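Local structure of type-iv like pilin ttha1219 (Thermus thermophilus, 5G23) at residues Q70-S75 with D81-W86; R58-V63 with L176-L181; G43-E48 with A182-R187; E94-E99 with L116-C121; S50-V55 with N132-G137. The protein is a type IV pilin-like structural protein, probably a component of the pilus machinery linked to natural competence and DNA uptake, with similarities to type II secretion pseudopilins. All blocks are in the same frame, centred on the assembly; numbering follows the deposited sequence.

In the fold
Three successive parts of helix 44-61 supply one side of interactions 3, 5 and 2, in that order along the chain. Interactions 2 and 3 set the helix on strand 173-184 of the four-stranded sheet, their centres about 21 Å apart; interaction 5 sets its middle against strand 132-134, an outermost strand of the seven-stranded sheet. Interactions 1 and 4 belong to the seven-stranded sheet, about 14 Å apart between centres, and both lie within the chain between the helix and strand 173-184. Interactions 4 and 5 use the neighbouring strands 115-122 and 132-134. The helix thus touches both sheets, as part of a pilin-like globular domain, and interactions 2 to 5 also meet the second subunit.

Interaction 1: Q70-S75 with D81-W86; sequences QALVLS and DGVQGW
Val-73 O is gripped twice: by Gln-84 N at 2.9 Å, a nearly straight bond (175°) lying in the carbonyl plane, and by a water that donates to it. That water also accepts from Gln-84 NE2 at 2.9 Å and is hydrogen-bonded to Ser-75 OG, so it ties three polar groups together on the sheet face that carries Val-73, Ser-75 and Gln-84. The return bond, Val-73 N to Gln-84 O (2.8 Å), completes a hydrogen-bonded pair of an antiparallel hairpin, and Ser-75 with Gly-82 forms the next one. A bond from Trp-86 N to Ala-71 O continues the ladder, but the place of that oxygen is less certain. Trp-86 turns the rim of its six-membered ring to Val-73, whose CG2 sits near the ring plane at 4.0 Å from CZ3. The amide of Gln-70 lies almost parallel to this ring, the planes 18° apart, with Gln-70 OE1 4.0 Å from Trp-86 CH2. On the other face Val-83 CG2, placed anti to its backbone N, reaches both neighbours across the strand pair, Leu-74 CD2 at 3.6 Å and Leu-72 CD1 at 3.9 Å. Leu-74 continues onto Val-147 and Tyr-149, while Trp-86 NE1 is bonded to Cys-126 O. The hairpin is therefore two-sided: one face packs apolar side chains against strand 141-151 of the four-stranded sheet, whereas the other combines a tryptophan edge with a water-bridged polar cluster that holds the amide end of Gln-84 over the strand pair.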
# COMPACT_ATOMS: atom_id res chain seq x y z
N GLN B 70 -4.95 -14.97 -20.08
CA GLN B 70 -5.24 -13.56 -20.04
C GLN B 70 -4.68 -12.97 -18.74
O GLN B 70 -4.98 -13.45 -17.65
CB GLN B 70 -6.74 -13.29 -20.14
CG GLN B 70 -7.03 -11.82 -20.30
CD GLN B 70 -8.47 -11.51 -20.62
OE1 GLN B 70 -9.37 -11.68 -19.79
NE2 GLN B 70 -8.69 -10.95 -21.79
N ALA B 71 -3.82 -11.98 -18.88
CA ALA B 71 -3.04 -11.46 -17.77
C ALA B 71 -3.41 -10.05 -17.40
O ALA B 71 -3.25 -9.67 -16.27
CB ALA B 71 -1.54 -11.53 -18.12
N LEU B 72 -3.92 -9.27 -18.36
CA LEU B 72 -4.20 -7.87 -18.16
C LEU B 72 -5.31 -7.45 -19.09
O LEU B 72 -5.31 -7.82 -20.30
CB LEU B 72 -2.95 -7.04 -18.42
CG LEU B 72 -3.05 -5.55 -18.14
CD1 LEU B 72 -2.95 -5.28 -16.68
CD2 LEU B 72 -1.96 -4.78 -18.89
N VAL B 73 -6.21 -6.65 -18.57
CA VAL B 73 -7.19 -5.94 -19.40
C VAL B 73 -7.23 -4.51 -18.99
O VAL B 73 -7.48 -4.18 -17.82
CB VAL B 73 -8.61 -6.53 -19.28
CG1 VAL B 73 -9.58 -5.75 -20.13
CG2 VAL B 73 -8.67 -7.97 -19.77
N LEU B 74 -7.01 -3.62 -19.97
CA LEU B 74 -7.10 -2.17 -19.78
C LEU B 74 -8.35 -1.64 -20.45
O LEU B 74 -8.57 -1.98 -21.61
CB LEU B 74 -5.90 -1.46 -20.35
CG LEU B 74 -4.62 -1.92 -19.72
CD1 LEU B 74 -3.41 -1.30 -20.46
CD2 LEU B 74 -4.52 -1.55 -18.27
N SER B 75 -9.14 -0.85 -19.71
CA SER B 75 -10.45 -0.30 -20.17
C SER B 75 -10.52 1.20 -19.97
O SER B 75 -11.14 1.66 -19.03
CB SER B 75 -11.59 -0.93 -19.34
OG SER B 75 -11.53 -2.33 -19.55
N ASP B 81 -10.36 5.25 -16.03
CA ASP B 81 -9.91 4.04 -16.57
C ASP B 81 -10.11 2.91 -15.62
O ASP B 81 -10.22 3.15 -14.41
CB ASP B 81 -8.46 4.16 -16.99
CG ASP B 81 -8.26 5.19 -18.11
OD1 ASP B 81 -9.27 5.79 -18.65
OD2 ASP B 81 -7.11 5.40 -18.48
N GLY B 82 -10.20 1.72 -16.17
CA GLY B 82 -10.26 0.51 -15.38
C GLY B 82 -9.12 -0.39 -15.73
O GLY B 82 -8.67 -0.39 -16.87
N VAL B 83 -8.58 -1.06 -14.75
CA VAL B 83 -7.51 -2.01 -15.02
C VAL B 83 -7.80 -3.30 -14.25
O VAL B 83 -8.22 -3.25 -13.09
CB VAL B 83 -6.11 -1.44 -14.76
CG1 VAL B 83 -6.00 -0.83 -13.41
CG2 VAL B 83 -5.07 -2.54 -14.90
N GLN B 84 -7.69 -4.41 -14.95
CA GLN B 84 -7.75 -5.74 -14.32
C GLN B 84 -6.50 -6.54 -14.67
O GLN B 84 -6.03 -6.46 -15.79
CB GLN B 84 -8.99 -6.53 -14.71
CG GLN B 84 -10.32 -5.81 -14.57
CD GLN B 84 -11.40 -6.50 -15.35
OE1 GLN B 84 -11.99 -7.46 -14.86
NE2 GLN B 84 -11.57 -6.12 -16.62
N GLY B 85 -6.04 -7.36 -13.72
CA GLY B 85 -4.90 -8.20 -13.89
C GLY B 85 -4.95 -9.53 -13.12
O GLY B 85 -5.66 -9.65 -12.15
N TRP B 86 -4.23 -10.51 -13.62
CA TRP B 86 -4.23 -11.86 -12.96
C TRP B 86 -2.77 -12.31 -12.84
O TRP B 86 -1.87 -11.87 -13.60
CB TRP B 86 -5.05 -12.84 -13.77
CG TRP B 86 -6.49 -12.52 -13.85
CD1 TRP B 86 -7.47 -13.00 -13.06
CD2 TRP B 86 -7.11 -11.59 -14.76
NE1 TRP B 86 -8.67 -12.42 -13.39
CE2 TRP B 86 -8.47 -11.56 -14.45
CE3 TRP B 86 -6.63 -10.76 -15.79
CZ2 TRP B 86 -9.37 -10.75 -15.13
CZ3 TRP B 86 -7.51 -10.00 -16.51
CH2 TRP B 86 -8.90 -9.98 -16.15
O HOH W 1 -10.26 -3.69 -17.39

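Interaction 2: R58-V63 with L176-L181; sequences RELYTV and LALYLL
Leu-60, near the end of helix 44-61, packs on two leucines of strand 173-184, the helix-on-sheet packing expected of a pilin globular domain. All of the touching is done by one branch: Leu-60 CD1 lies 3.8 Å from Leu-178 CD2 and 4.4 Å from Leu-176 CD1. Leu-176 and Leu-178 stand two residues apart, and hence on the same face of the strand, the one turned to the helix. The first torsion of Leu-60 (chi1 -67°) places CG beside the backbone N, and CD1 then meets Leu-178 CD2 at a slant. Around this small buried core, Leu-178 also rests on Trp-227 and Val-229 of strand 221-230, and Leu-176 on Tyr-149. Farther out, beyond the two segments, Arg-58 forms an intersubunit salt bridge with Glu-59 of the second subunit, so the same turn of the helix also contacts that chain. The chain leaving Leu-60 is held by two local bonds: Val-63 N to Leu-60 O at 3.1 Å, and Thr-62 OG1, which donates to Glu-59 O at 2.8 Å from a position tilted 30° out of that carbonyl's plane.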
# COMPACT_ATOMS: atom_id res chain seq x y z
N ARG B 58 2.70 -1.97 -6.29
CA ARG B 58 3.12 -3.27 -5.78
C ARG B 58 2.23 -4.36 -6.32
O ARG B 58 2.69 -5.46 -6.63
CB ARG B 58 3.13 -3.28 -4.27
CG ARG B 58 3.79 -4.51 -3.66
CD ARG B 58 3.75 -4.60 -2.11
NE ARG B 58 4.59 -5.75 -1.66
CZ ARG B 58 5.62 -5.71 -0.83
NH1 ARG B 58 5.98 -4.56 -0.21
NH2 ARG B 58 6.28 -6.83 -0.55
N GLU B 59 0.95 -4.08 -6.43
CA GLU B 59 0.02 -5.04 -6.90
C GLU B 59 0.19 -5.30 -8.42
O GLU B 59 0.09 -6.43 -8.88
CB GLU B 59 -1.36 -4.52 -6.53
CG GLU B 59 -2.55 -5.37 -6.88
CD GLU B 59 -2.84 -6.40 -5.85
OE1 GLU B 59 -2.18 -6.38 -4.79
OE2 GLU B 59 -3.63 -7.29 -6.18
N LEU B 60 0.35 -4.25 -9.20
CA LEU B 60 0.36 -4.37 -10.64
C LEU B 60 1.70 -4.93 -11.18
O LEU B 60 1.70 -5.56 -12.24
CB LEU B 60 0.01 -3.04 -11.31
CG LEU B 60 -1.45 -2.62 -11.06
CD1 LEU B 60 -1.71 -1.21 -11.53
CD2 LEU B 60 -2.45 -3.56 -11.75
N TYR B 61 2.79 -4.72 -10.45
CA TYR B 61 4.08 -5.27 -10.85
C TYR B 61 4.00 -6.80 -11.01
O TYR B 61 4.68 -7.37 -11.83
CB TYR B 61 5.13 -4.95 -9.80
CG TYR B 61 6.50 -5.46 -10.12
CD1 TYR B 61 7.34 -4.73 -10.94
CD2 TYR B 61 6.96 -6.66 -9.61
CE1 TYR B 61 8.61 -5.17 -11.25
CE2 TYR B 61 8.24 -7.10 -9.88
CZ TYR B 61 9.06 -6.34 -10.74
OH TYR B 61 10.33 -6.77 -11.07
N THR B 62 3.19 -7.43 -10.19
CA THR B 62 3.09 -8.88 -10.19
C THR B 62 2.23 -9.45 -11.35
O THR B 62 2.21 -10.63 -11.59
CB THR B 62 2.52 -9.39 -8.82
OG1 THR B 62 1.13 -9.07 -8.66
CG2 THR B 62 3.17 -8.75 -7.65
N VAL B 63 1.49 -8.60 -12.07
CA VAL B 63 0.52 -9.12 -13.04
C VAL B 63 1.23 -9.93 -14.08
O VAL B 63 2.23 -9.52 -14.62
CB VAL B 63 -0.33 -7.96 -13.60
CG1 VAL B 63 -1.15 -8.44 -14.75
CG2 VAL B 63 -1.27 -7.46 -12.51
N LEU B 176 3.44 0.19 -17.31
CA LEU B 176 2.19 0.93 -17.21
C LEU B 176 2.52 2.30 -16.64
O LEU B 176 3.42 2.41 -15.80
CB LEU B 176 1.19 0.27 -16.29
CG LEU B 176 0.76 -1.15 -16.65
CD1 LEU B 176 -0.17 -1.68 -15.58
CD2 LEU B 176 0.06 -1.19 -18.01
N ALA B 177 1.82 3.29 -17.12
CA ALA B 177 1.83 4.60 -16.52
C ALA B 177 0.47 4.86 -15.91
O ALA B 177 -0.57 4.72 -16.57
CB ALA B 177 2.14 5.67 -17.53
N LEU B 178 0.46 5.24 -14.64
CA LEU B 178 -0.74 5.55 -13.91
C LEU B 178 -0.74 7.01 -13.46
O LEU B 178 0.32 7.55 -13.10
CB LEU B 178 -0.88 4.62 -12.72
CG LEU B 178 -1.06 3.19 -13.19
CD1 LEU B 178 0.28 2.52 -13.08
CD2 LEU B 178 -2.03 2.47 -12.32
N TYR B 179 -1.91 7.65 -13.56
CA TYR B 179 -2.08 9.05 -13.20
C TYR B 179 -3.32 9.22 -12.34
O TYR B 179 -4.36 8.72 -12.67
CB TYR B 179 -2.20 9.92 -14.47
CG TYR B 179 -2.53 11.35 -14.18
CD1 TYR B 179 -1.54 12.27 -13.90
CD2 TYR B 179 -3.87 11.80 -14.20
CE1 TYR B 179 -1.83 13.59 -13.61
CE2 TYR B 179 -4.19 13.12 -13.94
CZ TYR B 179 -3.16 14.03 -13.68
OH TYR B 179 -3.46 15.28 -13.37
N LEU B 180 -3.16 9.98 -11.24
CA LEU B 180 -4.26 10.40 -10.43
C LEU B 180 -4.24 11.93 -10.26
O LEU B 180 -3.15 12.56 -10.10
CB LEU B 180 -4.16 9.76 -9.04
CG LEU B 180 -4.49 8.28 -8.93
CD1 LEU B 180 -4.03 7.73 -7.59
CD2 LEU B 180 -6.00 8.13 -9.11
N LEU B 181 -5.43 12.53 -10.38
CA LEU B 181 -5.68 13.93 -9.99
C LEU B 181 -6.74 13.88 -8.91
O LEU B 181 -7.78 13.25 -9.07
CB LEU B 181 -6.14 14.74 -11.16
CG LEU B 181 -6.53 16.15 -10.89
CD1 LEU B 181 -5.35 17.01 -10.52
CD2 LEU B 181 -7.23 16.75 -12.12

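Interaction 3: G43-E48 with A182-R187; sequences GRLADE and ASVPVR
Leu-45 and Val-184 mark the closest backbone approach, with their CA atoms 7.9 Å apart, where helix 44-48 runs over strand 182-184 at 145° and an axis separation of 9.7 Å. A single helix side chain makes the contact. Leu-45 points at the strand, and its first torsion, with CG anti to the backbone N (chi1 -176°), carries CG toward it. Of the two methyls, CD1 faces the methyl of Ala-182, its CB 4.2 Å away. CD2 spans the stretch beyond it: it rests on the peptide after Ala-182, 3.7 Å from Ala-182 O, and meets Val-184 CG2 at 4.1 Å. Ala-182 and Val-184 both turn toward the helix, whereas the intervening Ser-183 turns away and offers only its backbone to the leucine. Beside the short side chain of Ala-182, the leucine rests on the main chain. No hydrogen bond crosses this buried, apolar contact. Gly-43 is at the N-cap position, just before the helix, its carbonyl O accepting Asp-47 N at 3.0 Å. On the far face of the strand, Ser-183 OG is hydrogen-bonded to Glu-143 OE2 and Arg-220 NE. Arg-44, next to the leucine, reaches the second subunit instead, in salt bridges to Glu-139 and Glu-48 of that chain. The first turn of helix 44-61 thus lies over the end of strand 173-184, with Leu-45 extending onto Leu-221 and Ala-223 of the adjoining strand 221-230.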
# COMPACT_ATOMS: atom_id res chain seq x y z
N GLY B 43 2.72 17.86 1.50
CA GLY B 43 1.31 18.20 1.60
C GLY B 43 0.61 16.90 1.96
O GLY B 43 1.02 15.80 1.51
N ARG B 44 -0.47 17.03 2.71
CA ARG B 44 -1.26 15.92 3.12
C ARG B 44 -1.84 15.09 1.94
O ARG B 44 -1.76 13.86 1.91
CB ARG B 44 -2.37 16.42 4.05
CG ARG B 44 -3.26 15.34 4.57
CD ARG B 44 -4.36 15.89 5.47
NE ARG B 44 -5.27 14.86 5.88
CZ ARG B 44 -6.44 15.07 6.46
NH1 ARG B 44 -6.79 16.30 6.75
NH2 ARG B 44 -7.22 14.07 6.81
N LEU B 45 -2.39 15.79 0.96
CA LEU B 45 -2.96 15.12 -0.21
C LEU B 45 -1.88 14.44 -1.07
O LEU B 45 -2.06 13.28 -1.48
CB LEU B 45 -3.79 16.12 -1.03
CG LEU B 45 -4.50 15.52 -2.20
CD1 LEU B 45 -5.43 14.41 -1.78
CD2 LEU B 45 -5.31 16.61 -2.92
N ALA B 46 -0.76 15.14 -1.30
CA ALA B 46 0.36 14.52 -1.99
C ALA B 46 0.82 13.22 -1.28
O ALA B 46 1.08 12.22 -1.96
CB ALA B 46 1.57 15.46 -2.09
N ASP B 47 0.86 13.24 0.04
CA ASP B 47 1.29 12.04 0.81
C ASP B 47 0.29 10.93 0.64
O ASP B 47 0.65 9.73 0.50
CB ASP B 47 1.49 12.35 2.30
CG ASP B 47 2.71 13.18 2.56
OD1 ASP B 47 3.61 13.35 1.67
OD2 ASP B 47 2.79 13.68 3.70
N GLU B 48 -0.97 11.29 0.52
CA GLU B 48 -1.98 10.25 0.32
C GLU B 48 -1.92 9.65 -1.09
O GLU B 48 -2.22 8.48 -1.29
CB GLU B 48 -3.38 10.77 0.46
CG GLU B 48 -4.38 9.68 0.71
CD GLU B 48 -5.78 10.23 1.04
OE1 GLU B 48 -6.02 11.49 1.02
OE2 GLU B 48 -6.63 9.36 1.37
N ALA B 182 -6.50 14.58 -7.81
CA ALA B 182 -7.45 14.65 -6.73
C ALA B 182 -7.53 16.07 -6.23
O ALA B 182 -6.60 16.88 -6.38
CB ALA B 182 -7.10 13.71 -5.59
N SER B 183 -8.65 16.36 -5.58
CA SER B 183 -8.88 17.66 -4.94
C SER B 183 -9.49 17.52 -3.58
O SER B 183 -10.20 16.56 -3.27
CB SER B 183 -9.80 18.55 -5.81
OG SER B 183 -11.16 18.08 -5.83
N VAL B 184 -9.25 18.56 -2.80
CA VAL B 184 -9.86 18.69 -1.46
C VAL B 184 -10.10 20.16 -1.15
O VAL B 184 -9.37 21.04 -1.65
CB VAL B 184 -8.90 18.17 -0.31
CG1 VAL B 184 -8.75 16.69 -0.29
CG2 VAL B 184 -7.56 18.85 -0.34
N PRO B 185 -11.07 20.44 -0.28
CA PRO B 185 -11.25 21.84 0.15
C PRO B 185 -10.12 22.32 1.02
O PRO B 185 -9.53 21.50 1.73
CB PRO B 185 -12.53 21.81 0.98
CG PRO B 185 -13.13 20.47 0.81
CD PRO B 185 -12.03 19.53 0.36
N VAL B 186 -9.84 23.61 0.97
CA VAL B 186 -8.86 24.24 1.86
C VAL B 186 -9.35 25.65 2.18
O VAL B 186 -9.78 26.39 1.31
CB VAL B 186 -7.44 24.19 1.22
CG1 VAL B 186 -7.33 25.11 0.01
CG2 VAL B 186 -6.37 24.58 2.26
N ARG B 187 -9.29 26.02 3.45
CA ARG B 187 -9.83 27.33 3.89
C ARG B 187 -9.02 28.44 3.21
O ARG B 187 -7.79 28.39 3.18
CB ARG B 187 -9.81 27.54 5.41
CG ARG B 187 -10.81 28.66 5.85
CD ARG B 187 -11.45 28.70 7.23
NE ARG B 187 -12.42 29.82 7.31
CZ ARG B 187 -13.73 29.78 7.04
NH1 ARG B 187 -14.33 28.65 6.68
NH2 ARG B 187 -14.46 30.87 7.15

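Interaction 4: E94-E99 with L116-C121; sequences EEICGE and LRWGAC
Ile-96 lies in the loop between strands 82-88 and 104-112, where residues 95-97 have helical backbone angles without regular helical bonding, and it faces the extended segment 116-121 of strand 115-122, coming nearest at Ala-120 with the CA atoms 8.6 Å apart. One methyl reaches across. Ile-96 CD1 approaches the rim of the Trp-118 indole close to the ring plane, 4.2 Å from CH2, the two side chains coming from opposite directions. The same methyl lies 4.5 Å from Ala-120 CB. Trp-118 and Ala-120, two residues apart on one side of the strand, thus share the isoleucine between them. Its CG1 is anti to the backbone N (chi1 -164°), which carries the longer branch out of the loop to the strand. Within the loop, Gly-98 N donates to Glu-95 O at 3.0 Å. Two disulfides stand beside the contact, Cys-97 to Cys-89 and Cys-121 to Cys-126; neither joins the two segments. Other groups hold the indole: Trp-118 NE1 is hydrogen-bonded to Thr-107 OG1, its ring meets that of Tyr-109 with the planes at about 30°, and Arg-58 of the second subunit packs on it. Since this surface contact consists of a methyl at an aromatic edge and a second methyl, without any polar bond, it is a light hydrophobic touch; the Cys-97 to Cys-89 disulfide and the loop's own bonding probably do more to set the loop's shape.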
# COMPACT_ATOMS: atom_id res chain seq x y z
N GLU B 94 3.20 -12.79 -1.37
CA GLU B 94 2.18 -11.76 -1.42
C GLU B 94 1.06 -12.12 -0.46
O GLU B 94 0.59 -13.26 -0.42
CB GLU B 94 1.66 -11.53 -2.84
CG GLU B 94 2.83 -11.30 -3.88
CD GLU B 94 3.36 -9.83 -3.95
OE1 GLU B 94 2.53 -8.92 -4.24
OE2 GLU B 94 4.59 -9.56 -3.71
N GLU B 95 0.69 -11.15 0.38
CA GLU B 95 -0.26 -11.36 1.42
C GLU B 95 -1.57 -11.96 0.91
O GLU B 95 -2.10 -12.87 1.51
CB GLU B 95 -0.59 -10.02 2.10
CG GLU B 95 -1.20 -10.17 3.46
CD GLU B 95 -1.73 -8.88 4.06
OE1 GLU B 95 -1.62 -7.80 3.36
OE2 GLU B 95 -2.19 -8.94 5.23
N ILE B 96 -2.11 -11.38 -0.16
CA ILE B 96 -3.41 -11.80 -0.70
C ILE B 96 -3.38 -13.25 -1.17
O ILE B 96 -4.40 -13.90 -1.15
CB ILE B 96 -3.88 -10.87 -1.85
CG1 ILE B 96 -5.40 -11.10 -2.09
CG2 ILE B 96 -3.03 -11.11 -3.10
CD1 ILE B 96 -6.29 -10.37 -1.10
N CYS B 97 -2.19 -13.75 -1.57
CA CYS B 97 -1.97 -15.15 -1.95
C CYS B 97 -2.00 -16.11 -0.79
O CYS B 97 -2.02 -17.28 -1.00
CB CYS B 97 -0.62 -15.33 -2.67
SG CYS B 97 -0.63 -14.54 -4.29
N GLY B 98 -1.94 -15.63 0.44
CA GLY B 98 -2.04 -16.48 1.62
C GLY B 98 -2.73 -17.84 1.58
O GLY B 98 -2.20 -18.80 2.13
N GLU B 99 -3.92 -17.92 0.95
CA GLU B 99 -4.66 -19.18 0.78
C GLU B 99 -4.78 -19.66 -0.71
O GLU B 99 -5.64 -20.50 -1.05
CB GLU B 99 -6.06 -19.03 1.37
CG GLU B 99 -6.15 -18.35 2.73
CD GLU B 99 -7.58 -17.93 3.02
OE1 GLU B 99 -8.32 -17.74 2.02
OE2 GLU B 99 -7.98 -17.82 4.21
N LEU B 116 -11.57 6.05 -6.10
CA LEU B 116 -10.88 4.96 -6.62
C LEU B 116 -11.22 3.75 -5.73
O LEU B 116 -11.11 3.84 -4.53
CB LEU B 116 -9.37 5.25 -6.63
CG LEU B 116 -8.43 4.14 -7.12
CD1 LEU B 116 -8.58 3.85 -8.59
CD2 LEU B 116 -6.99 4.54 -6.81
N ARG B 117 -11.55 2.64 -6.36
CA ARG B 117 -11.90 1.39 -5.71
C ARG B 117 -11.12 0.19 -6.23
O ARG B 117 -10.58 0.20 -7.33
CB ARG B 117 -13.39 1.14 -5.86
CG ARG B 117 -14.28 2.20 -5.21
CD ARG B 117 -15.74 1.73 -5.28
NE ARG B 117 -16.64 2.64 -4.60
CZ ARG B 117 -17.06 3.81 -5.12
NH1 ARG B 117 -16.66 4.21 -6.35
NH2 ARG B 117 -17.85 4.61 -4.42
N TRP B 118 -11.02 -0.83 -5.39
CA TRP B 118 -10.27 -2.01 -5.66
C TRP B 118 -11.07 -3.26 -5.42
O TRP B 118 -11.91 -3.31 -4.46
CB TRP B 118 -9.05 -2.04 -4.71
CG TRP B 118 -8.24 -3.32 -4.77
CD1 TRP B 118 -7.55 -3.84 -5.86
CD2 TRP B 118 -8.04 -4.25 -3.71
NE1 TRP B 118 -6.90 -5.00 -5.51
CE2 TRP B 118 -7.19 -5.28 -4.20
CE3 TRP B 118 -8.43 -4.28 -2.36
CZ2 TRP B 118 -6.81 -6.37 -3.43
CZ3 TRP B 118 -8.01 -5.39 -1.55
CH2 TRP B 118 -7.22 -6.41 -2.11
N GLY B 119 -10.83 -4.28 -6.21
CA GLY B 119 -11.33 -5.63 -5.85
C GLY B 119 -10.40 -6.77 -6.23
O GLY B 119 -9.44 -6.57 -6.99
N ALA B 120 -10.62 -7.92 -5.62
CA ALA B 120 -9.80 -9.07 -5.76
C ALA B 120 -10.62 -10.34 -5.89
O ALA B 120 -11.70 -10.42 -5.35
CB ALA B 120 -8.89 -9.21 -4.55
N CYS B 121 -10.09 -11.33 -6.57
CA CYS B 121 -10.79 -12.57 -6.75
C CYS B 121 -9.83 -13.68 -6.92
O CYS B 121 -8.64 -13.50 -7.17
CB CYS B 121 -11.75 -12.48 -7.99
SG CYS B 121 -10.91 -12.08 -9.55

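Interaction 5: S50-V55 with N132-G137; sequences SLTATV and NPVLGG
Thr-52 presents both branches of its side chain to the bend at Val-134 and Leu-135, and here the contact is closest and buried. Its methyl meets a methyl, Thr-52 CG2 lying 4.0 Å from Val-134 CG1, while Thr-52 OG1 lies 3.7 Å from Leu-135 CD2 and 4.1 Å from Leu-135 CB. Thr-52 and Leu-135 meet at about a right angle. With OG1 anti to the carbonyl carbon (chi1 -61°), the hydroxyl stands beside the helix backbone and is hydrogen-bonded to Glu-48 O one turn back; so bonded, it still packs by its oxygen against Leu-135, on a different branch from the methyl that meets Val-134. Val-134 and Leu-135 form a classic beta bulge opposite Leu-116, where the chain also turns a corner, and both turn toward the helix. Away from this point the contact thins out. Val-55, almost one turn along the helix, points toward the strand, but Val-55 CG1 stays 5.5 Å from Val-134 CG1; Pro-133 and Gly-137 on one segment and Thr-54 on the other are exposed. Leu-51 of the second subunit packs on Thr-52 and Val-134, bringing this region into the contact between the two subunits. Chemically, the contact is consistent with a threonine that, its hydroxyl bonded within its own helix, packs much as an apolar group would against strand 132-134, an outermost strand of its sheet within this chain.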
# COMPACT_ATOMS: atom_id res chain seq x y z
N SER B 50 0.84 9.45 -2.77
CA SER B 50 2.06 8.58 -2.74
C SER B 50 1.76 7.19 -2.12
O SER B 50 2.19 6.22 -2.66
CB SER B 50 3.22 9.24 -2.01
OG SER B 50 3.56 10.40 -2.80
N LEU B 51 0.96 7.15 -1.05
CA LEU B 51 0.54 5.90 -0.47
C LEU B 51 -0.23 5.09 -1.53
O LEU B 51 -0.04 3.87 -1.64
CB LEU B 51 -0.31 6.14 0.77
CG LEU B 51 0.43 6.59 2.03
CD1 LEU B 51 -0.58 7.02 3.07
CD2 LEU B 51 1.26 5.46 2.58
N THR B 52 -1.14 5.75 -2.23
CA THR B 52 -2.01 5.10 -3.20
C THR B 52 -1.18 4.52 -4.30
O THR B 52 -1.34 3.37 -4.72
CB THR B 52 -3.07 6.13 -3.77
OG1 THR B 52 -3.86 6.61 -2.71
CG2 THR B 52 -3.98 5.49 -4.76
N ALA B 53 -0.19 5.29 -4.76
CA ALA B 53 0.67 4.77 -5.80
C ALA B 53 1.51 3.56 -5.36
O ALA B 53 1.70 2.63 -6.16
CB ALA B 53 1.61 5.86 -6.28
N THR B 54 1.97 3.56 -4.12
CA THR B 54 2.75 2.41 -3.59
C THR B 54 1.86 1.19 -3.55
O THR B 54 2.30 0.13 -3.97
CB THR B 54 3.26 2.72 -2.19
OG1 THR B 54 4.10 3.89 -2.27
CG2 THR B 54 4.00 1.55 -1.55
N VAL B 55 0.56 1.35 -3.18
CA VAL B 55 -0.33 0.18 -3.12
C VAL B 55 -0.52 -0.38 -4.52
O VAL B 55 -0.44 -1.56 -4.73
CB VAL B 55 -1.67 0.54 -2.46
CG1 VAL B 55 -2.71 -0.58 -2.57
CG2 VAL B 55 -1.46 0.87 -0.95
N ASN B 132 -14.05 -2.17 -2.80
CA ASN B 132 -13.26 -1.80 -1.62
C ASN B 132 -12.70 -0.41 -1.82
O ASN B 132 -12.12 -0.11 -2.85
CB ASN B 132 -12.12 -2.73 -1.34
CG ASN B 132 -12.59 -4.13 -1.00
OD1 ASN B 132 -13.26 -4.31 -0.01
ND2 ASN B 132 -12.24 -5.11 -1.82
N PRO B 133 -12.93 0.47 -0.86
CA PRO B 133 -12.42 1.83 -1.08
C PRO B 133 -10.91 1.92 -1.10
O PRO B 133 -10.25 1.22 -0.35
CB PRO B 133 -12.94 2.63 0.13
CG PRO B 133 -13.93 1.73 0.84
CD PRO B 133 -13.75 0.32 0.36
N VAL B 134 -10.35 2.73 -1.96
CA VAL B 134 -8.93 3.02 -1.84
C VAL B 134 -8.76 4.47 -1.40
O VAL B 134 -8.17 4.74 -0.37
CB VAL B 134 -8.20 2.78 -3.20
CG1 VAL B 134 -6.70 3.10 -3.11
CG2 VAL B 134 -8.34 1.31 -3.59
N LEU B 135 -9.31 5.38 -2.18
CA LEU B 135 -9.10 6.79 -2.01
C LEU B 135 -10.38 7.48 -2.54
O LEU B 135 -10.81 7.21 -3.64
CB LEU B 135 -7.87 7.24 -2.89
CG LEU B 135 -7.50 8.74 -2.84
CD1 LEU B 135 -7.03 9.15 -1.49
CD2 LEU B 135 -6.42 9.08 -3.82
N GLY B 136 -10.88 8.46 -1.79
CA GLY B 136 -11.79 9.43 -2.31
C GLY B 136 -13.25 9.12 -2.03
O GLY B 136 -13.55 8.30 -1.23
N GLY B 137 -14.12 9.82 -2.75
CA GLY B 137 -15.58 9.67 -2.62
C GLY B 137 -16.11 10.44 -1.39
O GLY B 137 -17.21 10.16 -0.89